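Local coordinates for protein zonadhesin (Komagataella phaffii, PDB 5FX8) that probably serves as a cell-wall adhesin in contacts between cells, the modelled part being its N-terminal region with two cohesin-like domains, at residues 240-244 and 245-249. Sequence-based numbering, arbitrary orientation.
Sequences FECGD and GTISL
F240 packs its ring obliquely onto L249 and I247 on the inward face of a beta hairpin, strands 237-242 and 246-252, at one edge of a five-stranded antiparallel sheet in the second cohesin-like domain. Ring atom CD1 of F240 meets CD1 of L249 at 3.8 Å, the two side chains running at a slant to each other. With CG anti to the backbone N (chi1 169°), the ring lies alongside I247, whose CG2 is 4.1 Å from F240 CE1. The other branch of I247 presents CG1 to C242 SG at 4.0 Å. That sulfur is bonded to C192 SG, which ties the hairpin to strand 189-200 of the facing sheet; I247 touches F265 and L249 touches V263, both of strand 260-268 in that sheet.

On the other face E241 and S248, the hydrogen-bonded pair, are matched CB to CB at 4.0 Å. Their backbones bond both ways, S248 N to E241 O at 2.7 Å and E241 N to S248 O at 2.9 Å. S248 O also accepts a CA-H contact from F240. Toward the turn at D244 and G245, G243 N donates to T246 O at 2.7 Å, coming in almost head-on to the carbonyl, with a C=O...N angle of 168°.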
ATOM      1  N   PHE C 240     -14.966 -21.405  24.792  1.00 22.04           N
ATOM      2  CA  PHE C 240     -16.206 -21.756  25.482  1.00 24.38           C
ATOM      3  C   PHE C 240     -16.161 -23.218  25.907  1.00 25.31           C
ATOM      4  O   PHE C 240     -16.246 -24.108  25.060  1.00 29.19           O
ATOM      5  CB  PHE C 240     -17.400 -21.474  24.580  1.00 22.92           C
ATOM      6  CG  PHE C 240     -18.683 -22.032  25.073  1.00 23.13           C
ATOM      7  CD1 PHE C 240     -19.197 -21.649  26.303  1.00 26.07           C
ATOM      8  CD2 PHE C 240     -19.393 -22.921  24.306  1.00 21.64           C
ATOM      9  CE1 PHE C 240     -20.377 -22.158  26.756  1.00 22.12           C
ATOM     10  CE2 PHE C 240     -20.574 -23.429  24.756  1.00 24.51           C
ATOM     11  CZ  PHE C 240     -21.068 -23.044  25.984  1.00 24.11           C
ATOM     12  N   GLU C 241     -16.031 -23.466  27.208  1.00 29.31           N
ATOM     13  CA  GLU C 241     -16.174 -24.798  27.791  1.00 30.49           C
ATOM     14  C   GLU C 241     -17.365 -24.820  28.743  1.00 29.01           C
ATOM     15  O   GLU C 241     -17.531 -23.919  29.562  1.00 27.36           O
ATOM     16  CB  GLU C 241     -14.923 -25.213  28.557  1.00 32.48           C
ATOM     17  CG  GLU C 241     -13.718 -25.430  27.704  1.00 39.38           C
ATOM     18  CD  GLU C 241     -12.555 -25.991  28.492  1.00 54.84           C
ATOM     19  OE1 GLU C 241     -11.951 -25.231  29.276  1.00 52.62           O
ATOM     20  OE2 GLU C 241     -12.250 -27.193  28.338  1.00 61.77           O
ATOM     21  N   CYS C 242     -18.189 -25.853  28.653  1.00 33.72           N
ATOM     22  CA  CYS C 242     -19.337 -25.980  29.544  1.00 31.82           C
ATOM     23  C   CYS C 242     -19.406 -27.414  30.042  1.00 36.99           C
ATOM     24  O   CYS C 242     -19.649 -28.339  29.262  1.00 34.94           O
ATOM     25  CB  CYS C 242     -20.631 -25.579  28.846  1.00 32.98           C
ATOM     26  SG  CYS C 242     -22.179 -25.758  29.829  1.00 43.92           S
ATOM     27  N   GLY C 243     -19.181 -27.593  31.344  1.00 40.81           N
ATOM     28  CA  GLY C 243     -19.404 -28.854  32.009  1.00 36.85           C
ATOM     29  C   GLY C 243     -20.612 -28.753  32.919  1.00 38.02           C
ATOM     30  O   GLY C 243     -21.297 -27.740  32.972  1.00 43.67           O
ATOM     31  N   ASP C 244     -20.865 -29.835  33.652  1.00 44.54           N
ATOM     32  CA  ASP C 244     -22.067 -29.880  34.477  1.00 41.62           C
ATOM     33  C   ASP C 244     -21.987 -28.888  35.630  1.00 38.30           C
ATOM     34  O   ASP C 244     -22.995 -28.272  35.990  1.00 35.74           O
ATOM     35  CB  ASP C 244     -22.301 -31.294  35.000  1.00 51.56           C
ATOM     36  CG  ASP C 244     -22.904 -32.207  33.953  1.00 58.86           C
ATOM     37  OD1 ASP C 244     -23.516 -31.677  33.004  1.00 59.87           O
ATOM     38  OD2 ASP C 244     -22.779 -33.447  34.081  1.00 60.67           O
ATOM     39  N   GLY C 245     -20.801 -28.710  36.208  1.00 36.23           N
ATOM     40  CA  GLY C 245     -20.643 -27.781  37.304  1.00 32.36           C
ATOM     41  C   GLY C 245     -19.814 -26.548  37.007  1.00 31.51           C
ATOM     42  O   GLY C 245     -19.664 -25.690  37.876  1.00 28.93           O
ATOM     43  N   THR C 246     -19.279 -26.427  35.794  1.00 37.16           N
ATOM     44  CA  THR C 246     -18.383 -25.328  35.462  1.00 30.23           C
ATOM     45  C   THR C 246     -18.617 -24.844  34.043  1.00 29.19           C
ATOM     46  O   THR C 246     -18.938 -25.629  33.151  1.00 32.28           O
ATOM     47  CB  THR C 246     -16.945 -25.760  35.592  1.00 28.56           C
ATOM     48  OG1 THR C 246     -16.835 -27.065  35.020  1.00 29.27           O
ATOM     49  CG2 THR C 246     -16.552 -25.800  37.031  1.00 28.80           C
ATOM     50  N   ILE C 247     -18.424 -23.546  33.836  1.00 26.39           N
ATOM     51  CA  ILE C 247     -18.425 -22.943  32.511  1.00 26.51           C
ATOM     52  C   ILE C 247     -17.227 -22.013  32.400  1.00 27.40           C
ATOM     53  O   ILE C 247     -16.994 -21.193  33.289  1.00 25.15           O
ATOM     54  CB  ILE C 247     -19.713 -22.160  32.214  1.00 27.89           C
ATOM     55  CG1 ILE C 247     -20.962 -22.987  32.462  1.00 33.33           C
ATOM     56  CG2 ILE C 247     -19.730 -21.745  30.783  1.00 26.90           C
ATOM     57  CD1 ILE C 247     -22.239 -22.180  32.363  1.00 27.18           C
ATOM     58  N   SER C 248     -16.478 -22.138  31.309  1.00 28.16           N
ATOM     59  CA  SER C 248     -15.427 -21.204  30.932  1.00 23.28           C
ATOM     60  C   SER C 248     -15.840 -20.444  29.683  1.00 26.53           C
ATOM     61  O   SER C 248     -16.388 -21.026  28.741  1.00 23.51           O
ATOM     62  CB  SER C 248     -14.122 -21.925  30.649  1.00 24.86           C
ATOM     63  OG  SER C 248     -13.475 -22.288  31.833  1.00 25.83           O
ATOM     64  N   LEU C 249     -15.532 -19.154  29.650  1.00 23.89           N
ATOM     65  CA  LEU C 249     -15.966 -18.353  28.523  1.00 20.96           C
ATOM     66  C   LEU C 249     -15.017 -17.184  28.354  1.00 23.19           C
ATOM     67  O   LEU C 249     -14.529 -16.649  29.344  1.00 25.40           O
ATOM     68  CB  LEU C 249     -17.387 -17.882  28.759  1.00 21.48           C
ATOM     69  CG  LEU C 249     -18.107 -17.182  27.635  1.00 23.57           C
ATOM     70  CD1 LEU C 249     -18.100 -18.040  26.393  1.00 33.28           C
ATOM     71  CD2 LEU C 249     -19.500 -16.938  28.089  1.00 20.90           C
TER